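Local coordinates for SEC-C motif domain protein (Psychrobacter arcticus, PDB 2I9W), which binds two zinc ions through two four-cysteine sites flanking an NTF2-like (cystatin-like) domain, its wider cellular role being unknown, at residues S5-C11 with L25-Q31; C11-A16 with A99-V103; V162-C168 with F176-C180; R113-F119 with H133-V139; V67-V73 with I86-E90. All coordinates share one frame; numbering follows the deposited sequence.

Contact 1 (S5-C11 with L25-Q31); sequences SIQTCPC and LYQDCCQ. With ZN (zinc ion), chain B.
Cys9 and Cys11 face Cys29 and Cys30 across a zinc ion, the four-cysteine site of the YchJ-type N-terminal zinc-binding domain. The Cys9 SG-zinc bond is 2.3 Å long, and Cys9 SG also takes a weak hydrogen bond from the backbone N of Cys30. With SG anti to its own nitrogen (chi1 -167°), Cys9 points its sulfur to the ring edge of Tyr26, a sulfur-aromatic contact; the phenol OH is held by His34.

Backbone bonds join the loops: Tyr26 N gives to Gln7 O at 2.9 Å, nearly in line with the carbonyl, and Gln27 N gives to Ser5 O at 3.1 Å, on a lone pair.

Apolar contact is lighter, Leu25 CD1 lying 4.3 Å from Ile6 CB. Gln31 sets its CB over the centre of one Tyr26 face; an alanine here would probably leave the Ser5 hydroxyl without its amide acceptor. That bond, Ser5 OG to Gln31 OE1, measures 3.0 Å, with the donor tilted 28° from the carbonyl plane.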
# COMPACT_ATOMS: atom_id res chain seq x y z
N SER A 5 7.30 10.79 14.97
CA SER A 5 7.44 9.56 15.75
C SER A 5 6.54 9.52 16.94
O SER A 5 6.01 8.48 17.24
CB SER A 5 8.88 9.41 16.23
OG SER A 5 9.72 9.16 15.14
N ILE A 6 6.38 10.65 17.63
CA ILE A 6 5.61 10.68 18.85
C ILE A 6 4.20 11.28 18.69
O ILE A 6 3.49 11.52 19.68
CB ILE A 6 6.44 11.32 20.02
CG1 ILE A 6 6.64 12.83 19.86
CG2 ILE A 6 7.80 10.58 20.17
CD1 ILE A 6 7.16 13.49 21.16
N GLN A 7 3.75 11.44 17.45
CA GLN A 7 2.35 11.76 17.20
C GLN A 7 1.64 10.57 16.60
O GLN A 7 2.29 9.60 16.20
CB GLN A 7 2.22 12.96 16.27
CG GLN A 7 2.66 14.25 16.93
CD GLN A 7 1.72 14.75 18.02
OE1 GLN A 7 0.49 14.65 17.91
NE2 GLN A 7 2.29 15.32 19.08
N THR A 8 0.31 10.64 16.62
CA THR A 8 -0.53 9.59 16.11
C THR A 8 -0.04 9.18 14.72
O THR A 8 0.22 10.02 13.82
CB THR A 8 -2.04 9.99 16.14
OG1 THR A 8 -2.41 10.42 17.47
CG2 THR A 8 -2.93 8.87 15.70
N CYS A 9 0.12 7.89 14.54
CA CYS A 9 0.47 7.36 13.22
C CYS A 9 -0.56 7.84 12.18
O CYS A 9 -1.77 7.83 12.45
CB CYS A 9 0.53 5.86 13.22
SG CYS A 9 1.33 5.25 11.71
N PRO A 10 -0.12 8.27 11.00
CA PRO A 10 -1.17 8.72 10.08
C PRO A 10 -2.27 7.71 9.84
O PRO A 10 -3.43 8.11 9.75
CB PRO A 10 -0.41 9.07 8.81
CG PRO A 10 0.95 9.42 9.26
CD PRO A 10 1.22 8.53 10.46
N CYS A 11 -1.95 6.42 9.78
CA CYS A 11 -2.97 5.39 9.48
C CYS A 11 -3.98 5.18 10.58
O CYS A 11 -4.99 4.49 10.37
CB CYS A 11 -2.34 4.04 9.12
SG CYS A 11 -1.93 3.04 10.51
N LEU A 25 0.97 5.65 18.18
CA LEU A 25 1.97 6.57 17.66
C LEU A 25 2.68 5.99 16.45
O LEU A 25 2.82 4.77 16.29
CB LEU A 25 3.02 6.94 18.70
CG LEU A 25 2.52 7.63 19.98
CD1 LEU A 25 3.71 8.08 20.87
CD2 LEU A 25 1.57 8.80 19.65
N TYR A 26 3.15 6.89 15.58
CA TYR A 26 3.93 6.46 14.40
C TYR A 26 5.07 5.46 14.76
O TYR A 26 5.15 4.34 14.18
CB TYR A 26 4.45 7.70 13.69
CG TYR A 26 5.30 7.43 12.47
CD1 TYR A 26 4.88 6.57 11.45
CD2 TYR A 26 6.55 8.04 12.32
CE1 TYR A 26 5.67 6.37 10.31
CE2 TYR A 26 7.35 7.82 11.17
CZ TYR A 26 6.92 6.96 10.19
OH TYR A 26 7.70 6.74 9.08
N GLN A 27 5.91 5.80 15.74
CA GLN A 27 7.00 4.92 16.16
C GLN A 27 6.55 3.51 16.55
O GLN A 27 7.33 2.55 16.48
CB GLN A 27 7.79 5.53 17.32
CG GLN A 27 7.03 5.73 18.61
CD GLN A 27 7.85 6.46 19.70
OE1 GLN A 27 8.96 6.93 19.46
NE2 GLN A 27 7.28 6.57 20.87
N ASP A 28 5.29 3.39 16.95
CA ASP A 28 4.73 2.15 17.46
C ASP A 28 3.87 1.45 16.43
O ASP A 28 3.27 0.44 16.75
CB ASP A 28 3.87 2.44 18.70
CG ASP A 28 4.68 2.92 19.86
OD1 ASP A 28 5.78 2.36 20.04
OD2 ASP A 28 4.23 3.85 20.55
N CYS A 29 3.78 2.02 15.22
CA CYS A 29 2.87 1.52 14.18
C CYS A 29 3.62 1.36 12.84
O CYS A 29 4.29 0.34 12.63
CB CYS A 29 1.62 2.42 14.07
SG CYS A 29 0.30 1.79 12.98
N CYS A 30 3.58 2.38 11.95
CA CYS A 30 4.12 2.24 10.60
C CYS A 30 5.64 2.48 10.52
O CYS A 30 6.30 2.00 9.58
CB CYS A 30 3.37 3.20 9.69
SG CYS A 30 1.65 2.68 9.24
N GLN A 31 6.21 3.24 11.47
CA GLN A 31 7.60 3.68 11.33
C GLN A 31 8.58 2.50 11.17
O GLN A 31 9.45 2.55 10.36
CB GLN A 31 8.02 4.59 12.48
CG GLN A 31 9.39 5.15 12.26
CD GLN A 31 9.79 6.11 13.35
OE1 GLN A 31 9.04 6.38 14.29
NE2 GLN A 31 10.98 6.65 13.23
ZN ZN B . 0.36 3.21 11.14

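Contact 2 (C11-A16 with A99-V103); sequences CQINPA and AGLEV. With ZN (zinc ion), chain B.
Asn14 lies across strand 99-103 at Leu101 and Glu102, and its side chain can be followed outward. CB sits 3.3 Å from Leu101 O, and CG is still close to that oxygen. Because CG stands anti to the backbone nitrogen (chi1 178°), the amide runs on over the strand, and OD1 comes 3.7 Å from Glu102 CB. The same OD1 accepts from Ala16 N at 2.8 Å, the donor standing above the amide plane; this is an Asx turn, which helps hold the amide in this rotation. ND2, at the other corner, stays near Leu101 O and Glu102 CA.

Beyond the turn, Ala16 CB meets the carboxylate of Glu102, whose OE1 is hydrogen-bonded to the hydroxyl of Tyr122. Before it, Ile13 O receives Leu101 N at 2.8 Å in an almost straight bond. A water donates to both Cys11 O and Leu101 O, bridging the loop to the strand, while Leu101 CD2 packs on Cys11 CB at 4.1 Å. At Gly100 the backbone angles would press a side chain against the preceding carbonyl oxygen, and a CB would also run into Pro15 CD and Ile13 O. The N-terminal zinc loop is thus laid against strand 97-107, an outermost strand of the antiparallel sheet in the NTF2-like domain.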
# COMPACT_ATOMS: atom_id res chain seq x y z
N CYS A 11 -1.95 6.42 9.78
CA CYS A 11 -2.97 5.39 9.48
C CYS A 11 -3.98 5.18 10.58
O CYS A 11 -4.99 4.49 10.37
CB CYS A 11 -2.34 4.04 9.12
SG CYS A 11 -1.93 3.04 10.51
N GLN A 12 -3.70 5.76 11.75
CA GLN A 12 -4.55 5.66 12.92
C GLN A 12 -5.52 6.83 13.04
O GLN A 12 -6.35 6.84 13.94
CB GLN A 12 -3.71 5.60 14.19
CG GLN A 12 -2.78 4.43 14.24
CD GLN A 12 -3.45 3.17 14.69
OE1 GLN A 12 -4.01 3.12 15.79
NE2 GLN A 12 -3.36 2.12 13.88
N ILE A 13 -5.39 7.81 12.15
CA ILE A 13 -6.34 8.92 12.08
C ILE A 13 -7.57 8.52 11.25
O ILE A 13 -7.48 8.29 10.06
CB ILE A 13 -5.62 10.18 11.54
CG1 ILE A 13 -4.59 10.61 12.61
CG2 ILE A 13 -6.64 11.34 11.33
CD1 ILE A 13 -3.50 11.43 12.11
N ASN A 14 -8.72 8.39 11.90
CA ASN A 14 -9.90 7.90 11.21
C ASN A 14 -11.10 8.81 11.52
O ASN A 14 -11.70 8.72 12.60
CB ASN A 14 -10.19 6.44 11.60
CG ASN A 14 -11.44 5.90 10.94
OD1 ASN A 14 -12.16 6.61 10.20
ND2 ASN A 14 -11.70 4.64 11.20
N PRO A 15 -11.44 9.71 10.59
CA PRO A 15 -12.54 10.62 10.91
C PRO A 15 -13.92 9.96 11.09
O PRO A 15 -14.83 10.59 11.63
CB PRO A 15 -12.54 11.62 9.73
CG PRO A 15 -11.70 11.04 8.69
CD PRO A 15 -10.87 9.98 9.26
N ALA A 16 -14.03 8.69 10.70
CA ALA A 16 -15.29 7.96 10.76
C ALA A 16 -15.49 7.26 12.09
O ALA A 16 -16.56 6.68 12.32
CB ALA A 16 -15.38 6.94 9.61
N ALA A 99 -6.32 13.65 5.43
CA ALA A 99 -7.13 13.82 6.64
C ALA A 99 -7.53 12.53 7.35
O ALA A 99 -8.30 12.57 8.31
CB ALA A 99 -8.41 14.61 6.31
N GLY A 100 -7.00 11.39 6.92
CA GLY A 100 -7.27 10.15 7.58
C GLY A 100 -7.55 8.95 6.68
O GLY A 100 -7.67 9.07 5.46
N LEU A 101 -7.69 7.81 7.32
CA LEU A 101 -7.90 6.49 6.72
C LEU A 101 -8.97 5.70 7.44
O LEU A 101 -8.99 5.64 8.67
CB LEU A 101 -6.59 5.68 6.74
CG LEU A 101 -6.66 4.28 6.10
CD1 LEU A 101 -6.87 4.43 4.56
CD2 LEU A 101 -5.41 3.40 6.48
N GLU A 102 -9.89 5.13 6.66
CA GLU A 102 -10.87 4.18 7.15
C GLU A 102 -10.73 2.89 6.36
O GLU A 102 -10.99 2.86 5.15
CB GLU A 102 -12.26 4.75 6.95
CG GLU A 102 -13.37 3.80 7.34
CD GLU A 102 -14.78 4.37 7.10
OE1 GLU A 102 -14.93 5.44 6.44
OE2 GLU A 102 -15.72 3.76 7.62
N VAL A 103 -10.38 1.80 7.03
CA VAL A 103 -10.31 0.50 6.37
C VAL A 103 -11.73 -0.08 6.48
O VAL A 103 -12.27 -0.31 7.59
CB VAL A 103 -9.18 -0.44 6.94
CG1 VAL A 103 -9.27 -1.81 6.26
CG2 VAL A 103 -7.79 0.15 6.77
ZN ZN B . 0.36 3.21 11.14
O HOH W 1 -7.61 4.39 10.56

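Contact 3 (V162-C168 with F176-C180). With ZN (zinc ion), chain C.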
# COMPACT_ATOMS: atom_id res chain seq x y z
N VAL A 162 1.23 -6.24 -21.55
CA VAL A 162 1.46 -7.58 -21.01
C VAL A 162 0.77 -8.59 -21.90
O VAL A 162 -0.31 -8.35 -22.42
CB VAL A 162 0.84 -7.68 -19.57
CG1 VAL A 162 1.13 -9.04 -18.90
CG2 VAL A 162 1.35 -6.57 -18.70
N THR A 163 1.42 -9.73 -22.10
CA THR A 163 0.88 -10.80 -22.92
C THR A 163 0.03 -11.75 -22.06
O THR A 163 0.54 -12.35 -21.12
CB THR A 163 2.02 -11.57 -23.59
OG1 THR A 163 2.83 -10.67 -24.37
CG2 THR A 163 1.45 -12.67 -24.44
N GLN A 164 -1.26 -11.85 -22.38
CA GLN A 164 -2.25 -12.53 -21.52
C GLN A 164 -1.96 -14.01 -21.18
O GLN A 164 -2.22 -14.45 -20.05
CB GLN A 164 -3.65 -12.41 -22.14
CG GLN A 164 -4.22 -10.99 -22.16
CD GLN A 164 -4.55 -10.46 -20.78
OE1 GLN A 164 -5.16 -11.15 -19.96
NE2 GLN A 164 -4.13 -9.24 -20.50
N LYS A 165 -1.42 -14.77 -22.13
CA LYS A 165 -1.23 -16.22 -21.97
C LYS A 165 0.15 -16.55 -21.41
O LYS A 165 0.42 -17.69 -21.05
CB LYS A 165 -1.40 -16.95 -23.31
CG LYS A 165 -2.77 -16.71 -23.95
CD LYS A 165 -2.95 -17.49 -25.26
CE LYS A 165 -4.39 -17.40 -25.75
NZ LYS A 165 -4.50 -17.65 -27.21
N GLN A 166 1.03 -15.56 -21.37
CA GLN A 166 2.40 -15.74 -20.88
C GLN A 166 2.41 -15.66 -19.36
O GLN A 166 1.46 -15.21 -18.76
CB GLN A 166 3.28 -14.63 -21.43
CG GLN A 166 3.76 -14.89 -22.80
CD GLN A 166 5.07 -15.62 -22.75
OE1 GLN A 166 5.11 -16.83 -22.99
NE2 GLN A 166 6.14 -14.92 -22.36
N PRO A 167 3.50 -16.12 -18.72
CA PRO A 167 3.58 -16.14 -17.28
C PRO A 167 3.36 -14.78 -16.61
O PRO A 167 3.79 -13.73 -17.12
CB PRO A 167 5.01 -16.65 -17.01
CG PRO A 167 5.36 -17.42 -18.20
CD PRO A 167 4.73 -16.66 -19.32
N CYS A 168 2.73 -14.81 -15.46
CA CYS A 168 2.33 -13.60 -14.80
C CYS A 168 3.55 -12.77 -14.42
O CYS A 168 4.61 -13.31 -14.07
CB CYS A 168 1.51 -13.89 -13.55
SG CYS A 168 0.70 -12.45 -12.98
N PHE A 176 -0.78 -14.87 -16.85
CA PHE A 176 -1.23 -13.55 -16.41
C PHE A 176 -2.77 -13.49 -16.25
O PHE A 176 -3.28 -13.05 -15.23
CB PHE A 176 -0.71 -12.48 -17.40
CG PHE A 176 -1.11 -11.07 -17.05
CD1 PHE A 176 -0.57 -10.46 -15.90
CD2 PHE A 176 -2.00 -10.35 -17.86
CE1 PHE A 176 -0.95 -9.15 -15.57
CE2 PHE A 176 -2.37 -9.05 -17.52
CZ PHE A 176 -1.83 -8.45 -16.40
N LYS A 177 -3.49 -13.96 -17.27
CA LYS A 177 -4.94 -13.96 -17.27
C LYS A 177 -5.61 -14.83 -16.17
O LYS A 177 -6.79 -14.62 -15.85
CB LYS A 177 -5.45 -14.35 -18.67
CG LYS A 177 -5.19 -15.77 -19.06
CD LYS A 177 -5.66 -16.06 -20.50
CE LYS A 177 -7.19 -16.09 -20.62
NZ LYS A 177 -7.60 -16.32 -22.05
N ARG A 178 -4.87 -15.76 -15.58
CA ARG A 178 -5.36 -16.63 -14.49
C ARG A 178 -4.69 -16.24 -13.16
O ARG A 178 -4.67 -17.03 -12.18
CB ARG A 178 -5.08 -18.10 -14.79
CG ARG A 178 -6.06 -18.74 -15.78
CD ARG A 178 -7.42 -19.13 -15.14
NE ARG A 178 -7.36 -20.28 -14.22
CZ ARG A 178 -8.41 -20.78 -13.57
NH1 ARG A 178 -9.63 -20.24 -13.73
NH2 ARG A 178 -8.26 -21.81 -12.74
N CYS A 179 -4.10 -15.04 -13.15
CA CYS A 179 -3.34 -14.58 -11.98
C CYS A 179 -3.58 -13.10 -11.73
O CYS A 179 -4.70 -12.74 -11.48
CB CYS A 179 -1.84 -14.91 -12.08
SG CYS A 179 -0.89 -14.86 -10.53
N CYS A 180 -2.56 -12.24 -11.84
CA CYS A 180 -2.76 -10.82 -11.49
C CYS A 180 -3.67 -10.09 -12.49
O CYS A 180 -4.31 -9.10 -12.14
CB CYS A 180 -1.40 -10.13 -11.33
SG CYS A 180 -0.45 -10.75 -9.90
ZN ZN C . 0.41 -12.81 -10.70
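Val162 lays its CG1 methyl over the centre of one face of the Phe176 ring, 3.5 Å from the centroid and only 10° off the normal, a close CH-pi contact. The methyl reaches that spot because CG1 is anti to the backbone nitrogen (chi1 -176°). Two other groups come to the rim of the same ring. Gln164, bent at chi2, brings its amide to the edge with NE2 3.5 Å from Phe176 CE2, the amide and ring planes 70° apart; its OE1 meets Lys177 CB instead. Cys168 SG also lies at the edge, 3.8 Å from Phe176 CD1, in a sulfur-aromatic contact.

The backbones are tied beside the ring. Phe176 N donates to Gln166 O at 3.0 Å and Lys177 N to Gln164 O at 3.1 Å, both acceptors belonging to the type I turn that runs from Thr163 to Gln166.

Past the ring the loops close on zinc. Cys168, Cys179 and Cys180 supply three of its four sulfurs and Cys170 the fourth, the four-cysteine site of the SEC-C motif. Cys168 SG, 2.3 Å from the metal, also accepts from Cys180 N at 3.5 Å. A sulfur that binds zinc carries much negative charge, and this N-H would probably spread part of it, which suggests that the backbone may temper the thiolate as well as place it.

Contact 4 (R113-F119 with H133-V139)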
# COMPACT_ATOMS: atom_id res chain seq x y z
N ARG A 113 -2.94 -16.51 -3.84
CA ARG A 113 -1.82 -15.57 -3.68
C ARG A 113 -2.21 -14.10 -3.65
O ARG A 113 -1.31 -13.22 -3.63
CB ARG A 113 -0.78 -15.84 -4.76
CG ARG A 113 -1.28 -15.68 -6.16
CD ARG A 113 -0.31 -16.33 -7.21
NE ARG A 113 0.32 -17.62 -6.86
CZ ARG A 113 -0.08 -18.86 -7.22
NH1 ARG A 113 -1.21 -19.11 -7.90
NH2 ARG A 113 0.65 -19.89 -6.83
N HIS A 114 -3.51 -13.80 -3.65
CA HIS A 114 -3.96 -12.40 -3.61
C HIS A 114 -4.86 -12.05 -2.45
O HIS A 114 -5.54 -12.91 -1.88
CB HIS A 114 -4.75 -12.05 -4.84
CG HIS A 114 -3.98 -12.19 -6.09
ND1 HIS A 114 -3.97 -13.36 -6.81
CD2 HIS A 114 -3.21 -11.31 -6.77
CE1 HIS A 114 -3.20 -13.21 -7.87
NE2 HIS A 114 -2.75 -11.97 -7.89
N ALA A 115 -4.88 -10.76 -2.14
CA ALA A 115 -5.72 -10.21 -1.10
C ALA A 115 -6.22 -8.86 -1.61
O ALA A 115 -5.59 -8.22 -2.45
CB ALA A 115 -4.92 -10.07 0.20
N GLN A 116 -7.35 -8.44 -1.07
CA GLN A 116 -7.88 -7.13 -1.28
C GLN A 116 -8.11 -6.40 0.07
O GLN A 116 -8.32 -6.98 1.11
CB GLN A 116 -9.16 -7.17 -2.11
CG GLN A 116 -8.90 -7.14 -3.60
CD GLN A 116 -10.12 -7.31 -4.48
OE1 GLN A 116 -11.21 -7.65 -4.04
NE2 GLN A 116 -9.90 -7.11 -5.79
N VAL A 117 -8.06 -5.09 -0.04
CA VAL A 117 -8.34 -4.14 1.05
C VAL A 117 -9.18 -3.03 0.41
O VAL A 117 -8.75 -2.39 -0.58
CB VAL A 117 -7.05 -3.50 1.60
CG1 VAL A 117 -7.36 -2.53 2.76
CG2 VAL A 117 -6.03 -4.58 1.99
N GLU A 118 -10.35 -2.80 1.00
CA GLU A 118 -11.26 -1.70 0.61
C GLU A 118 -11.08 -0.63 1.69
O GLU A 118 -11.14 -0.93 2.88
CB GLU A 118 -12.71 -2.19 0.60
CG GLU A 118 -13.73 -1.12 0.26
CD GLU A 118 -15.17 -1.55 0.36
OE1 GLU A 118 -15.47 -2.75 0.56
OE2 GLU A 118 -16.05 -0.65 0.27
N PHE A 119 -10.88 0.60 1.27
CA PHE A 119 -10.65 1.68 2.22
C PHE A 119 -11.09 3.04 1.69
O PHE A 119 -11.34 3.22 0.48
CB PHE A 119 -9.17 1.71 2.59
CG PHE A 119 -8.28 2.07 1.45
CD1 PHE A 119 -7.78 1.09 0.58
CD2 PHE A 119 -7.95 3.40 1.19
CE1 PHE A 119 -6.97 1.45 -0.47
CE2 PHE A 119 -7.11 3.76 0.09
CZ PHE A 119 -6.61 2.78 -0.71
N HIS A 133 -12.61 6.46 -2.31
CA HIS A 133 -13.07 5.11 -1.96
C HIS A 133 -12.47 4.06 -2.91
O HIS A 133 -12.75 4.04 -4.10
CB HIS A 133 -14.59 5.05 -2.00
CG HIS A 133 -15.17 3.78 -1.46
ND1 HIS A 133 -16.50 3.45 -1.63
CD2 HIS A 133 -14.61 2.77 -0.75
CE1 HIS A 133 -16.73 2.29 -1.03
NE2 HIS A 133 -15.61 1.86 -0.49
N GLU A 134 -11.60 3.23 -2.38
CA GLU A 134 -10.72 2.45 -3.19
C GLU A 134 -10.86 0.98 -2.84
O GLU A 134 -11.15 0.62 -1.71
CB GLU A 134 -9.28 2.92 -2.95
CG GLU A 134 -8.98 4.40 -3.19
CD GLU A 134 -8.93 4.79 -4.67
OE1 GLU A 134 -8.64 3.93 -5.53
OE2 GLU A 134 -9.16 5.99 -4.96
N LEU A 135 -10.72 0.11 -3.86
CA LEU A 135 -10.53 -1.31 -3.64
C LEU A 135 -9.19 -1.71 -4.26
O LEU A 135 -9.05 -1.72 -5.49
CB LEU A 135 -11.66 -2.13 -4.27
CG LEU A 135 -11.60 -3.67 -4.11
CD1 LEU A 135 -11.66 -4.06 -2.62
CD2 LEU A 135 -12.71 -4.40 -4.92
N SER A 136 -8.22 -2.01 -3.41
CA SER A 136 -6.86 -2.30 -3.86
C SER A 136 -6.55 -3.80 -3.75
O SER A 136 -6.98 -4.50 -2.77
CB SER A 136 -5.88 -1.50 -3.03
OG SER A 136 -5.95 -0.13 -3.45
N THR A 137 -5.75 -4.27 -4.72
CA THR A 137 -5.36 -5.63 -4.80
C THR A 137 -3.86 -5.77 -4.61
O THR A 137 -3.06 -4.93 -5.09
CB THR A 137 -5.76 -6.31 -6.13
OG1 THR A 137 -7.16 -6.11 -6.34
CG2 THR A 137 -5.44 -7.82 -6.04
N PHE A 138 -3.53 -6.83 -3.90
CA PHE A 138 -2.16 -7.13 -3.50
C PHE A 138 -1.83 -8.57 -3.86
O PHE A 138 -2.69 -9.45 -3.87
CB PHE A 138 -1.98 -6.90 -2.01
CG PHE A 138 -2.34 -5.51 -1.56
CD1 PHE A 138 -3.67 -5.17 -1.34
CD2 PHE A 138 -1.37 -4.55 -1.42
CE1 PHE A 138 -4.02 -3.92 -0.95
CE2 PHE A 138 -1.73 -3.28 -1.00
CZ PHE A 138 -3.07 -2.99 -0.81
N VAL A 139 -0.54 -8.82 -4.12
CA VAL A 139 -0.05 -10.16 -4.44
C VAL A 139 1.09 -10.49 -3.50
O VAL A 139 1.91 -9.62 -3.18
CB VAL A 139 0.37 -10.33 -5.93
CG1 VAL A 139 1.58 -9.48 -6.29
CG2 VAL A 139 0.60 -11.82 -6.26
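Glu118 and His133 meet across the antiparallel hairpin of strands 114-125 and 128-142, in the sheet of the NTF2-like domain, their carboxylate and imidazole planes only 26° apart. His133 NE2 donates in its ring plane to the anti lone pair of Glu118 OE2, at 2.7 Å. On the same face Gln116 slants across Thr137, NE2 giving an N-H to Thr137 OG1 at 3.0 Å with the hydroxyl oxygen in the amide plane. Leu135 packs against the Gln116 amide and Glu118 CB. Farther along, His114 runs alongside Val139, its NE2 3.7 Å from Val139 CG2; ND1 of His114 is hydrogen-bonded to Ser111 OG.

The face of Ala115, Val117 and Phe119 is more apolar. Val117 CG2 touches Phe138 CE1 at 3.6 Å, on the side where helix 53-66 packs. Phe119 takes the position between N and carbonyl carbon (chi1 66°), which turns its ring over Glu134. There Glu134 CB sits over the ring face, offset toward the rim, 3.5 Å from Phe119 CZ.

Contact 5 (V67-V73 with I86-E90)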
# COMPACT_ATOMS: atom_id res chain seq x y z
N VAL A 67 5.28 11.55 3.13
CA VAL A 67 6.05 11.84 1.87
C VAL A 67 7.33 10.99 1.81
O VAL A 67 8.46 11.49 1.86
CB VAL A 67 6.33 13.36 1.58
CG1 VAL A 67 6.85 13.50 0.14
CG2 VAL A 67 5.08 14.21 1.77
N LYS A 68 7.10 9.69 1.74
CA LYS A 68 8.13 8.65 1.64
C LYS A 68 7.91 7.88 0.33
O LYS A 68 7.42 6.73 0.31
CB LYS A 68 8.07 7.75 2.85
CG LYS A 68 8.32 8.58 4.12
CD LYS A 68 8.54 7.73 5.31
CE LYS A 68 8.77 8.61 6.52
NZ LYS A 68 10.21 8.83 6.75
N PRO A 69 8.21 8.55 -0.80
CA PRO A 69 7.84 7.95 -2.07
C PRO A 69 8.66 6.70 -2.40
O PRO A 69 8.19 5.85 -3.15
CB PRO A 69 8.06 9.07 -3.07
CG PRO A 69 9.14 9.93 -2.42
CD PRO A 69 8.89 9.85 -0.97
N GLU A 70 9.88 6.59 -1.85
CA GLU A 70 10.67 5.37 -2.00
C GLU A 70 9.90 4.15 -1.50
O GLU A 70 9.87 3.06 -2.17
CB GLU A 70 12.01 5.47 -1.30
CG GLU A 70 12.00 5.57 0.28
CD GLU A 70 11.37 6.86 0.90
OE1 GLU A 70 11.40 7.99 0.30
OE2 GLU A 70 10.85 6.71 2.02
N TYR A 71 9.25 4.31 -0.34
CA TYR A 71 8.44 3.22 0.23
C TYR A 71 7.29 2.83 -0.72
O TYR A 71 7.00 1.66 -0.92
CB TYR A 71 7.90 3.59 1.62
CG TYR A 71 7.26 2.44 2.33
CD1 TYR A 71 8.03 1.52 3.00
CD2 TYR A 71 5.88 2.26 2.30
CE1 TYR A 71 7.46 0.44 3.61
CE2 TYR A 71 5.28 1.17 2.93
CZ TYR A 71 6.08 0.26 3.60
OH TYR A 71 5.56 -0.85 4.22
N ILE A 72 6.66 3.80 -1.34
CA ILE A 72 5.54 3.57 -2.25
C ILE A 72 6.03 2.77 -3.48
O ILE A 72 5.41 1.79 -3.90
CB ILE A 72 4.86 4.93 -2.68
CG1 ILE A 72 4.29 5.65 -1.46
CG2 ILE A 72 3.77 4.72 -3.72
CD1 ILE A 72 3.21 4.82 -0.71
N VAL A 73 7.16 3.18 -4.04
CA VAL A 73 7.74 2.41 -5.16
C VAL A 73 8.09 0.97 -4.75
O VAL A 73 7.69 0.01 -5.43
CB VAL A 73 8.97 3.08 -5.75
CG1 VAL A 73 9.57 2.18 -6.87
CG2 VAL A 73 8.62 4.48 -6.28
N ILE A 86 8.71 8.64 -9.57
CA ILE A 86 8.81 8.85 -8.13
C ILE A 86 8.62 10.34 -7.80
O ILE A 86 8.04 10.71 -6.79
CB ILE A 86 10.17 8.30 -7.59
CG1 ILE A 86 10.20 8.32 -6.07
CG2 ILE A 86 11.31 9.08 -8.16
CD1 ILE A 86 11.13 7.30 -5.49
N LYS A 87 9.09 11.20 -8.68
CA LYS A 87 8.88 12.63 -8.49
C LYS A 87 7.40 13.02 -8.51
O LYS A 87 6.99 13.88 -7.73
CB LYS A 87 9.66 13.39 -9.55
CG LYS A 87 10.89 14.10 -8.97
CD LYS A 87 11.91 13.14 -8.33
CE LYS A 87 13.26 13.86 -8.10
N ALA A 88 6.61 12.36 -9.35
CA ALA A 88 5.19 12.70 -9.50
C ALA A 88 4.45 12.20 -8.29
O ALA A 88 3.57 12.88 -7.78
CB ALA A 88 4.60 12.15 -10.84
N ILE A 89 4.82 11.02 -7.81
CA ILE A 89 4.30 10.48 -6.56
C ILE A 89 4.64 11.41 -5.40
O ILE A 89 3.77 11.77 -4.59
CB ILE A 89 4.86 9.05 -6.30
CG1 ILE A 89 4.44 8.11 -7.43
CG2 ILE A 89 4.39 8.53 -4.91
CD1 ILE A 89 5.06 6.70 -7.43
N GLU A 90 5.91 11.83 -5.32
CA GLU A 90 6.37 12.72 -4.26
C GLU A 90 5.54 13.99 -4.22
O GLU A 90 5.03 14.36 -3.19
CB GLU A 90 7.84 13.06 -4.48
CG GLU A 90 8.50 13.88 -3.37
CD GLU A 90 9.99 13.89 -3.52
OE1 GLU A 90 10.48 14.27 -4.60
OE2 GLU A 90 10.69 13.52 -2.56
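Ile86 holds CG1 anti to its backbone nitrogen (chi1 -171°), which sends CD1 toward helix 69-74, while Ile89, with CG1 beside the nitrogen (chi1 -60°), turns CG2 toward Pro69 and Ile72. These torsions make the apolar seam between that helix and helix 86-95 of the NTF2-like domain, whose short segments cross at 122° with axes 9.5 Å apart. No hydrogen bond spans it.

Pro69, in the first turn of its helix, is the hub: CB lies 3.8 Å from Ile86 CG1 and also meets Ile89 CG2, while CG lies against Glu90 CB and OE2. Deeper in, Ile72 CG2 and Ile89 CG2 meet at 4.0 Å, the two side chains crossing obliquely, and Ile72 goes on to helix 53-66. Leu84 touches both Val73 and Ile89.

At the other end Val67 leaves helix 53-66 through a Schellman motif, its positive phi turning the chain toward helix 69-74. Glu90 meets this corner with its aliphatic stem, CG packing on Val67 CG1 at 3.9 Å. A glycine in its place would probably open a gap beside Val67 and the Pro69 ring. Val73 closes the far end, its CG2 3.9 Å from Ile86 CD1 and approached at about a right angle.

In the fold
Contacts 1 and 3 are zinc sites on opposite sides of the chain's centre, about 38 Å apart between centres, and rely on thiolates, metal and loop backbone; contact 3 lies farthest out, with contact 1 also towards the outside. Contact 4 lies nearest the middle, a strand pair with regular backbone bonds, a mixed face and a more apolar one turned to helix 53-66. Contact 2 shares Cys11 and the zinc with contact 1, and its strand 97-107 neighbours strand 114-125 of contact 4, so the first zinc loop reaches the sheet. Contact 3 joins the other end of that sheet, where Cys180 touches His114 and Val139. Contact 5 is purely van der Waals between helices, and meets contact 1 where Lys68 packs on Tyr26.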